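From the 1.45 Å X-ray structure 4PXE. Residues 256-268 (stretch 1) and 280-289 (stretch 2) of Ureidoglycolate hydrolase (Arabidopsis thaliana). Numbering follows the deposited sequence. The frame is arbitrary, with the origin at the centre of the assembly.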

ATOM      1  N   ALA A 256      -4.396 -10.429  10.553  1.00 12.32           N
ATOM      2  CA  ALA A 256      -5.360  -9.438  10.079  1.00 12.59           C
ATOM      3  C   ALA A 256      -5.494  -9.454   8.563  1.00 14.12           C
ATOM      4  O   ALA A 256      -6.523  -9.048   8.024  1.00 13.90           O
ATOM      5  CB  ALA A 256      -4.979  -8.045  10.566  1.00 13.99           C
ATOM      6  N   GLY A 257      -4.454  -9.910   7.876  1.00 12.70           N
ATOM      7  CA  GLY A 257      -4.500  -9.988   6.425  1.00 13.15           C
ATOM      8  C   GLY A 257      -5.455 -11.075   5.973  1.00 12.16           C
ATOM      9  O   GLY A 257      -6.200 -10.892   5.001  1.00 13.40           O
ATOM     10  N   LEU A 258      -5.459 -12.201   6.671  1.00 12.63           N
ATOM     11  CA  LEU A 258      -6.362 -13.290   6.328  1.00 12.82           C
ATOM     12  C   LEU A 258      -7.808 -12.930   6.662  1.00 13.72           C
ATOM     13  O   LEU A 258      -8.714 -13.297   5.908  1.00 14.20           O
ATOM     14  CB  LEU A 258      -5.919 -14.592   6.982  1.00 12.99           C
ATOM     15  CG  LEU A 258      -4.590 -15.108   6.439  1.00 13.24           C
ATOM     16  CD1 LEU A 258      -4.223 -16.420   7.100  1.00 16.38           C
ATOM     17  CD2 LEU A 258      -4.635 -15.261   4.908  1.00 14.89           C
ATOM     18  N   ALA A 259      -8.026 -12.173   7.738  1.00 11.56           N
ATOM     19  CA  ALA A 259      -9.363 -11.648   8.014  1.00 12.44           C
ATOM     20  C   ALA A 259      -9.839 -10.776   6.860  1.00 12.14           C
ATOM     21  O   ALA A 259     -10.993 -10.868   6.436  1.00 13.53           O
ATOM     22  CB  ALA A 259      -9.385 -10.860   9.317  1.00 14.08           C
ATOM     23  N   ALA A 260      -8.949  -9.937   6.339  1.00 12.66           N
ATOM     24  CA  ALA A 260      -9.294  -9.047   5.238  1.00 12.45           C
ATOM     25  C   ALA A 260      -9.601  -9.839   3.978  1.00 12.67           C
ATOM     26  O   ALA A 260     -10.561  -9.525   3.259  1.00 12.97           O
ATOM     27  CB  ALA A 260      -8.168  -8.059   4.989  1.00 13.51           C
ATOM     28  N   ALA A 261      -8.802 -10.867   3.711  1.00 12.19           N
ATOM     29  CA  ALA A 261      -9.024 -11.718   2.538  1.00 12.51           C
ATOM     30  C   ALA A 261     -10.394 -12.385   2.608  1.00 13.11           C
ATOM     31  O   ALA A 261     -11.141 -12.423   1.613  1.00 14.02           O
ATOM     32  CB  ALA A 261      -7.925 -12.763   2.429  1.00 12.03           C
ATOM     33  N   GLU A 262     -10.736 -12.885   3.788  1.00 12.77           N
ATOM     34  CA  GLU A 262     -12.029 -13.525   3.988  1.00 14.89           C
ATOM     35  C   GLU A 262     -13.170 -12.540   3.828  1.00 12.95           C
ATOM     36  O   GLU A 262     -14.216 -12.890   3.258  1.00 14.44           O
ATOM     37  CB  GLU A 262     -12.086 -14.219   5.355  1.00 14.93           C
ATOM     38  CG  GLU A 262     -11.179 -15.424   5.390  1.00 14.47           C
ATOM     39  CD  GLU A 262     -11.018 -16.050   6.763  1.00 17.03           C
ATOM     40  OE1 GLU A 262     -11.034 -15.315   7.773  1.00 19.75           O
ATOM     41  OE2 GLU A 262     -10.852 -17.285   6.816  1.00 20.49           O
ATOM     42  N   LEU A 263     -12.988 -11.310   4.305  1.00 11.17           N
ATOM     43  CA  LEU A 263     -14.051 -10.315   4.166  1.00 12.60           C
ATOM     44  C   LEU A 263     -14.249  -9.935   2.707  1.00 12.57           C
ATOM     45  O   LEU A 263     -15.387  -9.791   2.264  1.00 13.30           O
ATOM     46  CB  LEU A 263     -13.818  -9.075   5.035  1.00 14.63           C
ATOM     47  CG  LEU A 263     -14.985  -8.074   5.064  1.00 13.73           C
ATOM     48  CD1 LEU A 263     -16.305  -8.722   5.533  1.00 16.46           C
ATOM     49  CD2 LEU A 263     -14.653  -6.859   5.905  1.00 15.70           C
ATOM     50  N   ALA A 264     -13.164  -9.794   1.952  1.00 13.09           N
ATOM     51  CA  ALA A 264     -13.298  -9.441   0.533  1.00 11.97           C
ATOM     52  C   ALA A 264     -14.085 -10.508  -0.208  1.00 12.95           C
ATOM     53  O   ALA A 264     -14.925 -10.185  -1.059  1.00 13.02           O
ATOM     54  CB  ALA A 264     -11.926  -9.253  -0.100  1.00 13.12           C
ATOM     55  N   LEU A 265     -13.823 -11.776   0.098  1.00 13.43           N
ATOM     56  CA  LEU A 265     -14.548 -12.873  -0.530  1.00 13.30           C
ATOM     57  C   LEU A 265     -16.008 -12.908  -0.060  1.00 15.32           C
ATOM     58  O   LEU A 265     -16.908 -13.272  -0.834  1.00 15.59           O
ATOM     59  CB  LEU A 265     -13.836 -14.209  -0.286  1.00 14.94           C
ATOM     60  CG  LEU A 265     -12.529 -14.293  -1.083  1.00 12.44           C
ATOM     61  CD1 LEU A 265     -11.552 -15.302  -0.484  1.00 15.87           C
ATOM     62  CD2 LEU A 265     -12.801 -14.620  -2.546  1.00 15.80           C
ATOM     63  N   ALA A 266     -16.259 -12.499   1.180  1.00 14.60           N
ATOM     64  CA  ALA A 266     -17.642 -12.423   1.668  1.00 15.02           C
ATOM     65  C   ALA A 266     -18.437 -11.333   0.958  1.00 16.13           C
ATOM     66  O   ALA A 266     -19.626 -11.508   0.681  1.00 16.10           O
ATOM     67  CB  ALA A 266     -17.697 -12.225   3.192  1.00 15.93           C
ATOM     68  N   VAL A 267     -17.790 -10.205   0.668  1.00 13.58           N
ATOM     69  CA  VAL A 267     -18.441  -9.136  -0.089  1.00 13.58           C
ATOM     70  C   VAL A 267     -18.960  -9.692  -1.411  1.00 14.75           C
ATOM     71  O   VAL A 267     -20.137  -9.522  -1.739  1.00 15.11           O
ATOM     72  CB  VAL A 267     -17.485  -7.951  -0.348  1.00 14.21           C
ATOM     73  CG1 VAL A 267     -18.093  -6.988  -1.359  1.00 13.83           C
ATOM     74  CG2 VAL A 267     -17.159  -7.225   0.957  1.00 13.51           C
ATOM     75  N   GLU A 268     -18.097 -10.380  -2.153  1.00 13.42           N
ATOM     76  CA  GLU A 268     -18.502 -10.987  -3.414  1.00 14.88           C
ATOM     77  C   GLU A 268     -19.676 -11.947  -3.230  1.00 15.54           C
ATOM     78  O   GLU A 268     -20.658 -11.888  -3.989  1.00 15.54           O
ATOM     79  CB  GLU A 268     -17.329 -11.719  -4.067  1.00 13.94           C
ATOM     80  CG  GLU A 268     -17.738 -12.469  -5.331  1.00 15.48           C
ATOM     81  CD  GLU A 268     -16.650 -13.364  -5.891  1.00 18.05           C
ATOM     82  OE1 GLU A 268     -15.942 -14.035  -5.112  1.00 16.13           O
ATOM     83  OE2 GLU A 268     -16.505 -13.400  -7.135  1.00 22.42           O
TER
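Stretch 2 280-289: VGTVGILELH

Two glycines, one in each stretch, bring backbone and side chain close together where strand 280-289 packs on helix 256-268. At Gly-257 the bare CA lies 3.7 Å from Leu-288 CD2, and an ideal CB there would come within 3.4 Å of the same methyl. At Gly-281 a CB would point toward the helix and approach Val-267 CG1 to 3.3 Å; in its absence, Val-267 CG1 rests 4.1 Å from Gly-281 C and equally far from Thr-282 N.

The strand runs nearly antiparallel to the helix, with 158° between their N-to-C directions and a closest approach of 7.9 Å between axes. No hydrogen bond links the two; the side-chain pairs that meet are apolar, and methyl groups also rest against backbone. Alanines give the strand's larger side chains room at the middle: Val-283, with chi1 in t, places CG2 3.8 Å from both CA and CB of Ala-264; the same CG2 is 4.2 Å from Val-267 CG2. Farther along, the CA-to-CB bond of Leu-286 (t, t) points toward the helix, and its CD2 lies 4.0 Å from Ala-260 CB. The CA-to-CB bond of Leu-288 points sideways, yet its m, t rotamer brings the end of the side chain nearer the helix, against Gly-257. Strand alternation is interrupted at Gly-284, whose phi/psi of -90/-19° departs from extended geometry between Val-283 and Leu-286, both of which point toward the helix.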

ATOM      1  N   VAL A 280     -23.839  -4.717  -7.350  1.00 14.38           N
ATOM      2  CA  VAL A 280     -22.382  -4.805  -7.444  1.00 13.67           C
ATOM      3  C   VAL A 280     -21.715  -4.553  -6.094  1.00 13.66           C
ATOM      4  O   VAL A 280     -22.262  -3.856  -5.234  1.00 13.33           O
ATOM      5  CB  VAL A 280     -21.796  -3.816  -8.497  1.00 13.92           C
ATOM      6  CG1 VAL A 280     -22.254  -4.189  -9.908  1.00 14.97           C
ATOM      7  CG2 VAL A 280     -22.178  -2.394  -8.173  1.00 14.75           C
ATOM      8  N   GLY A 281     -20.526  -5.118  -5.915  1.00 14.10           N
ATOM      9  CA  GLY A 281     -19.731  -4.827  -4.736  1.00 15.02           C
ATOM     10  C   GLY A 281     -18.277  -5.116  -5.038  1.00 11.55           C
ATOM     11  O   GLY A 281     -17.971  -6.027  -5.796  1.00 13.83           O
ATOM     12  N   THR A 282     -17.389  -4.320  -4.455  1.00 13.26           N
ATOM     13  CA  THR A 282     -15.975  -4.362  -4.816  1.00 13.60           C
ATOM     14  C   THR A 282     -15.128  -4.017  -3.603  1.00 13.64           C
ATOM     15  O   THR A 282     -15.484  -3.145  -2.807  1.00 16.10           O
ATOM     16  CB  THR A 282     -15.677  -3.307  -5.912  1.00 13.36           C
ATOM     17  OG1 THR A 282     -16.656  -3.396  -6.958  1.00 13.25           O
ATOM     18  CG2 THR A 282     -14.291  -3.483  -6.514  1.00 13.97           C
ATOM     19  N   VAL A 283     -13.993  -4.691  -3.474  1.00 12.80           N
ATOM     20  CA  VAL A 283     -12.941  -4.236  -2.580  1.00 13.69           C
ATOM     21  C   VAL A 283     -11.802  -3.687  -3.439  1.00 12.54           C
ATOM     22  O   VAL A 283     -10.990  -4.440  -3.966  1.00 14.91           O
ATOM     23  CB  VAL A 283     -12.445  -5.379  -1.682  1.00 12.33           C
ATOM     24  CG1 VAL A 283     -11.305  -4.897  -0.782  1.00 13.00           C
ATOM     25  CG2 VAL A 283     -13.611  -5.941  -0.850  1.00 15.07           C
ATOM     26  N   GLY A 284     -11.767  -2.364  -3.591  1.00 12.68           N
ATOM     27  CA  GLY A 284     -10.755  -1.724  -4.413  1.00 15.64           C
ATOM     28  C   GLY A 284      -9.503  -1.362  -3.638  1.00 12.91           C
ATOM     29  O   GLY A 284      -8.450  -1.144  -4.228  1.00 12.55           O
ATOM     30  N   ILE A 285      -9.630  -1.289  -2.315  1.00 12.58           N
ATOM     31  CA  ILE A 285      -8.501  -0.983  -1.445  1.00 12.20           C
ATOM     32  C   ILE A 285      -8.381  -2.052  -0.362  1.00 12.96           C
ATOM     33  O   ILE A 285      -9.362  -2.379   0.312  1.00 13.04           O
ATOM     34  CB  ILE A 285      -8.651   0.412  -0.804  1.00 12.75           C
ATOM     35  CG1 ILE A 285      -8.438   1.501  -1.859  1.00 14.05           C
ATOM     36  CG2 ILE A 285      -7.683   0.582   0.380  1.00 15.76           C
ATOM     37  CD1 ILE A 285      -8.776   2.903  -1.375  1.00 16.81           C
ATOM     38  N   LEU A 286      -7.181  -2.612  -0.230  1.00 11.84           N
ATOM     39  CA  LEU A 286      -6.892  -3.584   0.821  1.00 13.07           C
ATOM     40  C   LEU A 286      -5.432  -3.352   1.172  1.00 14.75           C
ATOM     41  O   LEU A 286      -4.549  -3.666   0.367  1.00 16.06           O
ATOM     42  CB  LEU A 286      -7.131  -5.021   0.329  1.00 13.75           C
ATOM     43  CG  LEU A 286      -7.262  -6.127   1.389  1.00 14.67           C
ATOM     44  CD1 LEU A 286      -7.700  -7.455   0.773  1.00 17.12           C
ATOM     45  CD2 LEU A 286      -5.957  -6.330   2.163  1.00 15.86           C
ATOM     46  N   GLU A 287      -5.190  -2.799   2.360  1.00 13.19           N
ATOM     47  CA  GLU A 287      -3.836  -2.447   2.773  1.00 15.55           C
ATOM     48  C   GLU A 287      -3.445  -3.192   4.028  1.00 15.69           C
ATOM     49  O   GLU A 287      -4.244  -3.315   4.963  1.00 16.75           O
ATOM     50  CB  GLU A 287      -3.725  -0.943   3.004  1.00 17.29           C
ATOM     51  CG  GLU A 287      -4.017  -0.123   1.750  1.00 20.21           C
ATOM     52  CD  GLU A 287      -4.024   1.370   2.003  1.00 33.15           C
ATOM     53  OE1 GLU A 287      -4.224   1.779   3.165  1.00 37.81           O
ATOM     54  OE2 GLU A 287      -3.837   2.133   1.028  1.00 39.76           O
ATOM     55  N   LEU A 288      -2.214  -3.693   4.034  1.00 12.74           N
ATOM     56  CA  LEU A 288      -1.669  -4.392   5.197  1.00 14.21           C
ATOM     57  C   LEU A 288      -0.619  -3.551   5.912  1.00 15.29           C
ATOM     58  O   LEU A 288       0.174  -2.846   5.287  1.00 17.06           O
ATOM     59  CB  LEU A 288      -1.053  -5.724   4.784  1.00 12.88           C
ATOM     60  CG  LEU A 288      -1.913  -6.698   3.974  1.00 13.49           C
ATOM     61  CD1 LEU A 288      -1.134  -7.963   3.621  1.00 14.33           C
ATOM     62  CD2 LEU A 288      -3.210  -7.019   4.737  1.00 15.54           C
ATOM     63  N   HIS A 289      -0.623  -3.644   7.238  1.00 13.31           N
ATOM     64  CA  HIS A 289       0.395  -3.021   8.071  1.00 14.30           C
ATOM     65  C   HIS A 289       1.003  -4.104   8.949  1.00 14.30           C
ATOM     66  O   HIS A 289       0.279  -4.916   9.522  1.00 13.51           O
ATOM     67  CB  HIS A 289      -0.235  -1.942   8.956  1.00 14.79           C
ATOM     68  CG  HIS A 289       0.679  -1.429  10.027  1.00 17.50           C
ATOM     69  ND1 HIS A 289       1.569  -0.396   9.818  1.00 18.49           N
ATOM     70  CD2 HIS A 289       0.846  -1.814  11.317  1.00 20.72           C
ATOM     71  CE1 HIS A 289       2.240  -0.163  10.933  1.00 20.96           C
ATOM     72  NE2 HIS A 289       1.826  -1.015  11.855  1.00 21.61           N
TER